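Local coordinates for putative flagellar protein FliS (Parabacteroides merdae ATCC 43184, PDB 4YOK), which is of unknown function but probably pairs a prealbumin-like N-terminal domain with an E-set-like C-terminal domain, at residues R133-L138 with R152-D157; K140-D145 with A180-V185. All coordinates share one frame; numbering follows the deposited sequence.

Contact 1. Residues R133-L138 with R152-D157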
ATOM      1  N   ARG A 133     -12.455  -8.073  -3.800  1.00 18.92           N
ATOM      2  CA  ARG A 133     -13.104  -6.891  -4.345  1.00 18.40           C
ATOM      3  C   ARG A 133     -12.101  -5.957  -4.990  1.00 20.39           C
ATOM      4  O   ARG A 133     -10.913  -5.978  -4.662  1.00 18.23           O
ATOM      5  CB  ARG A 133     -13.942  -6.125  -3.287  1.00 22.11           C
ATOM      6  CG  ARG A 133     -13.181  -5.573  -2.111  1.00 27.97           C
ATOM      7  CD  ARG A 133     -14.129  -4.799  -1.220  1.00 37.56           C
ATOM      8  NE  ARG A 133     -13.437  -4.220  -0.073  1.00 46.51           N
ATOM      9  CZ  ARG A 133     -13.513  -4.689   1.170  1.00 58.15           C
ATOM     10  NH1 ARG A 133     -14.270  -5.743   1.444  1.00 40.78           N
ATOM     11  NH2 ARG A 133     -12.847  -4.094   2.152  1.00 43.17           N
ATOM     12  N   VAL A 134     -12.609  -5.163  -5.930  1.00 16.66           N
ATOM     13  CA  VAL A 134     -11.888  -4.101  -6.617  1.00 16.71           C
ATOM     14  C   VAL A 134     -12.596  -2.795  -6.222  1.00 20.12           C
ATOM     15  O   VAL A 134     -13.835  -2.732  -6.210  1.00 20.45           O
ATOM     16  CB  VAL A 134     -11.838  -4.351  -8.139  1.00 20.44           C
ATOM     17  CG1 VAL A 134     -11.176  -3.191  -8.856  1.00 20.24           C
ATOM     18  CG2 VAL A 134     -11.094  -5.655  -8.437  1.00 20.47           C
HETATM   19  N   MSE A 135     -11.819  -1.767  -5.905  1.00 16.58           N
HETATM   20  CA  MSE A 135     -12.378  -0.497  -5.426  1.00 16.68           C
HETATM   21  C   MSE A 135     -11.910   0.677  -6.269  1.00 20.31           C
HETATM   22  O   MSE A 135     -10.719   0.797  -6.575  1.00 20.51           O
HETATM   23  CB  MSE A 135     -11.987  -0.249  -3.947  1.00 19.79           C
HETATM   24  CG  MSE A 135     -12.461  -1.352  -3.012  1.00 25.83           C
HETATM   25 SE   MSE A 135     -11.662  -1.127  -1.258  0.75 33.01          SE
HETATM   26  CE  MSE A 135      -9.896  -1.984  -1.731  1.00 29.26           C
ATOM     27  N   LEU A 136     -12.865   1.526  -6.652  1.00 16.17           N
ATOM     28  CA  LEU A 136     -12.639   2.782  -7.374  1.00 16.41           C
ATOM     29  C   LEU A 136     -12.792   3.869  -6.339  1.00 19.43           C
ATOM     30  O   LEU A 136     -13.813   3.905  -5.655  1.00 18.44           O
ATOM     31  CB  LEU A 136     -13.622   2.929  -8.548  1.00 17.37           C
ATOM     32  CG  LEU A 136     -13.088   2.494  -9.922  1.00 22.61           C
ATOM     33  CD1 LEU A 136     -12.611   1.054  -9.933  1.00 22.59           C
ATOM     34  CD2 LEU A 136     -14.078   2.791 -11.028  1.00 23.05           C
ATOM     35  N   LEU A 137     -11.743   4.687  -6.141  1.00 15.42           N
ATOM     36  CA  LEU A 137     -11.718   5.695  -5.088  1.00 14.55           C
ATOM     37  C   LEU A 137     -11.386   7.080  -5.576  1.00 17.52           C
ATOM     38  O   LEU A 137     -10.556   7.249  -6.481  1.00 16.70           O
ATOM     39  CB  LEU A 137     -10.645   5.302  -4.032  1.00 14.78           C
ATOM     40  CG  LEU A 137     -10.712   3.886  -3.460  1.00 18.47           C
ATOM     41  CD1 LEU A 137      -9.374   3.473  -2.826  1.00 16.72           C
ATOM     42  CD2 LEU A 137     -11.864   3.746  -2.476  1.00 18.45           C
ATOM     43  N   LEU A 138     -12.003   8.089  -4.936  1.00 14.44           N
ATOM     44  CA  LEU A 138     -11.686   9.497  -5.148  1.00 16.04           C
ATOM     45  C   LEU A 138     -11.472  10.145  -3.788  1.00 19.14           C
ATOM     46  O   LEU A 138     -12.135   9.770  -2.812  1.00 18.02           O
ATOM     47  CB  LEU A 138     -12.756  10.273  -5.937  1.00 16.23           C
ATOM     48  CG  LEU A 138     -12.981   9.853  -7.402  1.00 20.38           C
ATOM     49  CD1 LEU A 138     -14.303  10.422  -7.933  1.00 20.03           C
ATOM     50  CD2 LEU A 138     -11.819  10.306  -8.298  1.00 18.94           C
ATOM     51  N   ARG A 152     -16.313   5.990  -2.970  1.00 14.83           N
ATOM     52  CA  ARG A 152     -15.838   4.624  -3.094  1.00 14.05           C
ATOM     53  C   ARG A 152     -16.921   3.809  -3.753  1.00 19.48           C
ATOM     54  O   ARG A 152     -18.084   3.903  -3.343  1.00 18.07           O
ATOM     55  CB  ARG A 152     -15.480   4.031  -1.698  1.00 14.29           C
ATOM     56  CG  ARG A 152     -15.142   2.523  -1.752  1.00 16.67           C
ATOM     57  CD  ARG A 152     -14.674   2.000  -0.388  1.00 14.22           C
ATOM     58  NE  ARG A 152     -14.792   0.543  -0.315  1.00 21.24           N
ATOM     59  CZ  ARG A 152     -14.597  -0.167   0.796  1.00 28.99           C
ATOM     60  NH1 ARG A 152     -14.214   0.432   1.918  1.00 20.98           N
ATOM     61  NH2 ARG A 152     -14.790  -1.479   0.795  1.00 24.81           N
ATOM     62  N   GLN A 153     -16.543   3.005  -4.753  1.00 16.92           N
ATOM     63  CA  GLN A 153     -17.467   2.055  -5.385  1.00 17.05           C
ATOM     64  C   GLN A 153     -16.750   0.727  -5.509  1.00 20.86           C
ATOM     65  O   GLN A 153     -15.680   0.673  -6.124  1.00 19.74           O
ATOM     66  CB  GLN A 153     -17.972   2.550  -6.756  1.00 18.30           C
ATOM     67  CG  GLN A 153     -18.952   1.541  -7.439  1.00 21.00           C
ATOM     68  CD  GLN A 153     -20.248   1.385  -6.672  1.00 24.60           C
ATOM     69  OE1 GLN A 153     -20.840   2.360  -6.204  1.00 22.14           O
ATOM     70  NE2 GLN A 153     -20.653   0.159  -6.429  1.00 24.31           N
ATOM     71  N   ASP A 154     -17.331  -0.340  -4.938  1.00 18.47           N
ATOM     72  CA  ASP A 154     -16.758  -1.695  -5.003  1.00 17.94           C
ATOM     73  C   ASP A 154     -17.368  -2.510  -6.117  1.00 20.09           C
ATOM     74  O   ASP A 154     -18.537  -2.330  -6.469  1.00 19.05           O
ATOM     75  CB  ASP A 154     -16.964  -2.438  -3.679  1.00 20.23           C
ATOM     76  CG  ASP A 154     -16.256  -1.827  -2.478  1.00 25.73           C
ATOM     77  OD1 ASP A 154     -15.504  -0.835  -2.662  1.00 21.23           O
ATOM     78  OD2 ASP A 154     -16.455  -2.332  -1.366  1.00 28.41           O
ATOM     79  N   PHE A 155     -16.561  -3.424  -6.673  1.00 18.24           N
ATOM     80  CA  PHE A 155     -16.916  -4.393  -7.733  1.00 17.78           C
ATOM     81  C   PHE A 155     -16.470  -5.750  -7.183  1.00 22.80           C
ATOM     82  O   PHE A 155     -15.311  -5.896  -6.784  1.00 23.91           O
ATOM     83  CB  PHE A 155     -16.253  -4.011  -9.077  1.00 18.93           C
ATOM     84  CG  PHE A 155     -16.688  -2.663  -9.633  1.00 19.75           C
ATOM     85  CD1 PHE A 155     -16.079  -1.483  -9.205  1.00 21.73           C
ATOM     86  CD2 PHE A 155     -17.742  -2.569 -10.538  1.00 22.48           C
ATOM     87  CE1 PHE A 155     -16.515  -0.237  -9.680  1.00 23.53           C
ATOM     88  CE2 PHE A 155     -18.164  -1.324 -11.026  1.00 25.23           C
ATOM     89  CZ  PHE A 155     -17.541  -0.165 -10.602  1.00 22.88           C
ATOM     90  N   SER A 156     -17.396  -6.720  -7.080  1.00 20.91           N
ATOM     91  CA  SER A 156     -17.101  -7.993  -6.407  1.00 22.16           C
ATOM     92  C   SER A 156     -16.952  -9.195  -7.349  1.00 27.98           C
ATOM     93  O   SER A 156     -16.745 -10.315  -6.870  1.00 29.44           O
ATOM     94  CB  SER A 156     -18.219  -8.290  -5.413  1.00 27.43           C
ATOM     95  OG  SER A 156     -19.420  -8.499  -6.142  1.00 36.56           O
ATOM     96  N   ASP A 157     -17.071  -8.994  -8.664  1.00 22.65           N
ATOM     97  CA  ASP A 157     -17.020 -10.150  -9.583  1.00 23.54           C
ATOM     98  C   ASP A 157     -15.858 -10.058 -10.592  1.00 30.42           C
ATOM     99  O   ASP A 157     -15.884 -10.734 -11.622  1.00 33.05           O
ATOM    100  CB  ASP A 157     -18.370 -10.254 -10.328  1.00 24.73           C
ATOM    101  CG  ASP A 157     -18.654  -9.054 -11.232  1.00 41.18           C
ATOM    102  OD1 ASP A 157     -17.976  -8.007 -11.068  1.00 40.21           O
ATOM    103  OD2 ASP A 157     -19.541  -9.165 -12.101  1.00 47.00           O
TER
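Val134 and Phe155 exchange two backbone hydrogen bonds, Val134 N to Phe155 O at 2.9 Å with an N-H...O angle of 170°, and Phe155 N back to Val134 O. Leu136 and Gln153 repeat the exchange in antiparallel register; Met135-Asp154 and Leu137-Arg152 are the non-hydrogen-bonded pairs. On the face carrying these last four side chains, Arg152 holds Asp154 side-on: NE meets OD1 at 2.8 Å in a nearly straight bond, NH2 meets OD2 at 2.9 Å, and both oxygens use syn lone pairs. Arg152 CG is anti to the backbone N (chi1 173°) and the chain extended to NE, which carries these nitrogens to the carboxylate. Arg133 NE lies 3.8 Å from Asp154 OD2, the oxygen well out of the guanidinium plane, a long bridge of charge alone. It is also 3.2 Å from Arg152 NH2, like charges that the shared carboxylate probably offsets. SE of Met135, a selenomethionine, sits over one face of the Arg152 guanidinium, offset toward its rim. On the other sheet face, both methyls of Leu136 meet Phe155 CE1 at 4.1 Å. Strand 151-155 edges the antiparallel sheet, strand 182-189 flanks strand 131-139 on its other side, and Leu165 packs on Val134, Leu136 and Phe155.

Contact 2. Residues K140-D145 with A180-V185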
ATOM      1  N   LYS A 140     -10.383  14.212  -1.852  1.00 18.42           N
ATOM      2  CA  LYS A 140     -10.080  15.653  -1.922  1.00 19.31           C
ATOM      3  C   LYS A 140      -8.600  15.929  -1.607  1.00 21.40           C
ATOM      4  O   LYS A 140      -8.158  17.083  -1.727  1.00 21.63           O
ATOM      5  CB  LYS A 140     -10.894  16.434  -0.857  1.00 23.89           C
ATOM      6  CG  LYS A 140     -12.360  16.626  -1.145  1.00 42.84           C
ATOM      7  CD  LYS A 140     -12.970  17.653  -0.189  1.00 46.96           C
ATOM      8  CE  LYS A 140     -13.189  17.149   1.220  1.00 58.15           C
ATOM      9  NZ  LYS A 140     -14.209  17.959   1.941  1.00 71.27           N
ATOM     10  N   THR A 141      -7.908  14.940  -1.011  1.00 17.66           N
ATOM     11  CA  THR A 141      -6.515  15.083  -0.561  1.00 17.29           C
ATOM     12  C   THR A 141      -5.609  14.063  -1.223  1.00 19.18           C
ATOM     13  O   THR A 141      -6.088  13.123  -1.857  1.00 17.88           O
ATOM     14  CB  THR A 141      -6.394  14.963   0.992  1.00 22.38           C
ATOM     15  OG1 THR A 141      -6.372  13.586   1.355  1.00 22.80           O
ATOM     16  CG2 THR A 141      -7.496  15.714   1.752  1.00 21.76           C
ATOM     17  N   GLN A 142      -4.278  14.215  -1.012  1.00 18.03           N
ATOM     18  CA  GLN A 142      -3.247  13.298  -1.536  1.00 17.69           C
ATOM     19  C   GLN A 142      -3.401  11.896  -0.968  1.00 20.58           C
ATOM     20  O   GLN A 142      -2.777  10.966  -1.481  1.00 21.20           O
ATOM     21  CB  GLN A 142      -1.835  13.805  -1.170  1.00 19.21           C
ATOM     22  CG  GLN A 142      -1.475  15.178  -1.688  1.00 36.63           C
ATOM     23  CD  GLN A 142      -0.325  15.774  -0.900  1.00 64.22           C
ATOM     24  OE1 GLN A 142       0.377  15.095  -0.128  1.00 63.45           O
ATOM     25  NE2 GLN A 142      -0.128  17.069  -1.050  1.00 55.07           N
ATOM     26  N   PHE A 143      -4.183  11.745   0.130  1.00 16.68           N
ATOM     27  CA  PHE A 143      -4.400  10.415   0.729  1.00 16.30           C
ATOM     28  C   PHE A 143      -5.702   9.806   0.234  1.00 20.26           C
ATOM     29  O   PHE A 143      -6.770  10.418   0.379  1.00 20.72           O
ATOM     30  CB  PHE A 143      -4.421  10.500   2.274  1.00 18.30           C
ATOM     31  CG  PHE A 143      -3.064  10.824   2.854  1.00 20.12           C
ATOM     32  CD1 PHE A 143      -2.116   9.822   3.049  1.00 23.52           C
ATOM     33  CD2 PHE A 143      -2.729  12.130   3.191  1.00 23.12           C
ATOM     34  CE1 PHE A 143      -0.858  10.122   3.579  1.00 24.88           C
ATOM     35  CE2 PHE A 143      -1.465  12.432   3.713  1.00 26.91           C
ATOM     36  CZ  PHE A 143      -0.538  11.422   3.909  1.00 24.79           C
ATOM     37  N   ALA A 144      -5.620   8.602  -0.345  1.00 17.50           N
ATOM     38  CA  ALA A 144      -6.821   7.897  -0.826  1.00 17.36           C
ATOM     39  C   ALA A 144      -6.677   6.430  -0.539  1.00 21.35           C
ATOM     40  O   ALA A 144      -5.675   5.834  -0.930  1.00 21.72           O
ATOM     41  CB  ALA A 144      -7.028   8.128  -2.326  1.00 18.14           C
ATOM     42  N   ASP A 145      -7.649   5.839   0.160  1.00 16.24           N
ATOM     43  CA  ASP A 145      -7.640   4.395   0.435  1.00 16.27           C
ATOM     44  C   ASP A 145      -9.068   3.930   0.754  1.00 21.20           C
ATOM     45  O   ASP A 145     -10.007   4.725   0.628  1.00 20.65           O
ATOM     46  CB  ASP A 145      -6.622   4.018   1.541  1.00 17.70           C
ATOM     47  CG  ASP A 145      -6.805   4.789   2.828  1.00 22.02           C
ATOM     48  OD1 ASP A 145      -7.858   4.611   3.477  1.00 21.63           O
ATOM     49  OD2 ASP A 145      -5.846   5.507   3.239  1.00 22.60           O
ATOM     50  N   ALA A 180      -9.524  20.127  -5.168  1.00 23.17           N
ATOM     51  CA  ALA A 180      -8.515  19.200  -5.683  1.00 22.14           C
ATOM     52  C   ALA A 180      -9.128  17.831  -5.675  1.00 25.39           C
ATOM     53  O   ALA A 180      -9.925  17.544  -4.781  1.00 23.93           O
ATOM     54  CB  ALA A 180      -7.253  19.235  -4.827  1.00 22.67           C
ATOM     55  N   LEU A 181      -8.787  16.988  -6.658  1.00 22.95           N
ATOM     56  CA  LEU A 181      -9.367  15.653  -6.723  1.00 21.75           C
ATOM     57  C   LEU A 181      -8.303  14.642  -7.091  1.00 22.41           C
ATOM     58  O   LEU A 181      -7.554  14.835  -8.061  1.00 21.45           O
ATOM     59  CB  LEU A 181     -10.538  15.626  -7.740  1.00 23.04           C
ATOM     60  CG  LEU A 181     -11.464  14.408  -7.702  1.00 27.31           C
ATOM     61  CD1 LEU A 181     -12.330  14.405  -6.422  1.00 26.71           C
ATOM     62  CD2 LEU A 181     -12.348  14.359  -8.959  1.00 30.05           C
ATOM     63  N   TYR A 182      -8.242  13.559  -6.318  1.00 18.56           N
ATOM     64  CA  TYR A 182      -7.247  12.492  -6.495  1.00 16.75           C
ATOM     65  C   TYR A 182      -7.946  11.153  -6.673  1.00 20.89           C
ATOM     66  O   TYR A 182      -8.974  10.919  -6.044  1.00 20.75           O
ATOM     67  CB  TYR A 182      -6.312  12.443  -5.275  1.00 17.64           C
ATOM     68  CG  TYR A 182      -5.497  13.699  -5.059  1.00 19.04           C
ATOM     69  CD1 TYR A 182      -6.050  14.815  -4.437  1.00 20.64           C
ATOM     70  CD2 TYR A 182      -4.156  13.758  -5.438  1.00 19.69           C
ATOM     71  CE1 TYR A 182      -5.298  15.967  -4.218  1.00 21.53           C
ATOM     72  CE2 TYR A 182      -3.390  14.906  -5.211  1.00 20.55           C
ATOM     73  CZ  TYR A 182      -3.965  16.002  -4.589  1.00 26.13           C
ATOM     74  OH  TYR A 182      -3.222  17.139  -4.345  1.00 28.59           O
ATOM     75  N   ALA A 183      -7.424  10.294  -7.554  1.00 18.24           N
ATOM     76  CA  ALA A 183      -8.031   8.997  -7.827  1.00 17.28           C
ATOM     77  C   ALA A 183      -7.083   7.878  -7.477  1.00 19.06           C
ATOM     78  O   ALA A 183      -5.857   8.057  -7.500  1.00 18.34           O
ATOM     79  CB  ALA A 183      -8.441   8.895  -9.296  1.00 18.60           C
ATOM     80  N   ARG A 184      -7.651   6.702  -7.197  1.00 15.89           N
ATOM     81  CA  ARG A 184      -6.866   5.506  -6.899  1.00 14.78           C
ATOM     82  C   ARG A 184      -7.724   4.273  -7.135  1.00 18.33           C
ATOM     83  O   ARG A 184      -8.960   4.336  -7.029  1.00 17.06           O
ATOM     84  CB  ARG A 184      -6.349   5.531  -5.430  1.00 13.95           C
ATOM     85  CG  ARG A 184      -5.036   4.778  -5.229  1.00 16.15           C
ATOM     86  CD  ARG A 184      -4.598   4.822  -3.760  1.00 17.74           C
ATOM     87  NE  ARG A 184      -3.187   4.451  -3.566  1.00 17.88           N
ATOM     88  CZ  ARG A 184      -2.641   4.150  -2.388  1.00 23.28           C
ATOM     89  NH1 ARG A 184      -3.378   4.168  -1.282  1.00 14.62           N
ATOM     90  NH2 ARG A 184      -1.356   3.802  -2.312  1.00 15.72           N
ATOM     91  N   VAL A 185      -7.080   3.137  -7.398  1.00 14.56           N
ATOM     92  CA  VAL A 185      -7.833   1.888  -7.479  1.00 15.17           C
ATOM     93  C   VAL A 185      -7.198   0.910  -6.481  1.00 18.22           C
ATOM     94  O   VAL A 185      -5.999   1.026  -6.192  1.00 16.17           O
ATOM     95  CB  VAL A 185      -8.006   1.277  -8.886  1.00 20.74           C
ATOM     96  CG1 VAL A 185      -8.917   2.155  -9.755  1.00 21.76           C
ATOM     97  CG2 VAL A 185      -6.666   1.011  -9.569  1.00 21.06           C
TER
HETATM   98  O   HOH W   1      -0.762  18.874  -3.258  1.00 60.93           O
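Tyr182 lies with one ring face against the backbone of Thr141 and Gln142. The CA of Gln142 stands 3.9 Å from the ring centroid and only 7° off its normal, a CH-pi contact, and Gln142 N lies over the same face, offset toward the rim. Thr141 O approaches Tyr182 CD1 to 3.1 Å, while Lys140 O comes to the ring edge. Gln142 runs alongside the tyrosine, its CG 3.7 Å from Tyr182 OH, and a water joins the two ends: it accepts from Gln142 NE2 at 2.9 Å and lies 3.2 Å from Tyr182 OH. An alanine in place of Tyr182 would probably leave the Thr141-Gln142 backbone without its flat support and the water without one of its partners.

Farther along the loop, Arg184 NH1 donates to Ala144 O at 2.9 Å in a bent bond (144° at the hydrogen), the oxygen tilted out of the guanidinium plane. With CG anti to the backbone N (chi1 -151°), the extended chain takes CD past Ala144 O and lets NH1 reach it. The CB atoms of Ala144 and Arg184 meet at 4.1 Å.

Residues 140-145 fold back over strand 182-189, in the connection between the hairpin strands 131-139 and 151-155 of the C-terminal DUF3823_C domain, which belongs to the E-set clan. An ST turn shapes the loop: Thr141 OG1 accepts from Phe143 N at 3.1 Å.

Further out, Arg184 NE and NH2 donate to Ser198 O and Leu25 O. Gln53 bonds both Gln142 O and Ala144 N, and Asp145 OD2 bonds Thr28 OG1, tying the loop to the N-terminal part of the chain.

How the contacts relate
Contacts 1 and 2 lie about 14 Å apart, centre to centre, on one antiparallel sheet in the C-terminal, DUF3823_C part of the chain, in which strand 131-139 runs between strands 151-155 and 182-189. Along the chain their segments alternate: 133-138, 140-145, 152-157, 180-185. The hairpin of contact 1 therefore has the loop of contact 2 as part of its connection. The two also touch directly, Leu137 N lying 2.9 Å from Arg184 O in a probable hydrogen bond, and Leu137 CD1 packing on Asp145 C at 3.6 Å. Contact 1 thus pairs an edge strand with the sheet, whereas contact 2 lays a loop on it beside N-terminal residues.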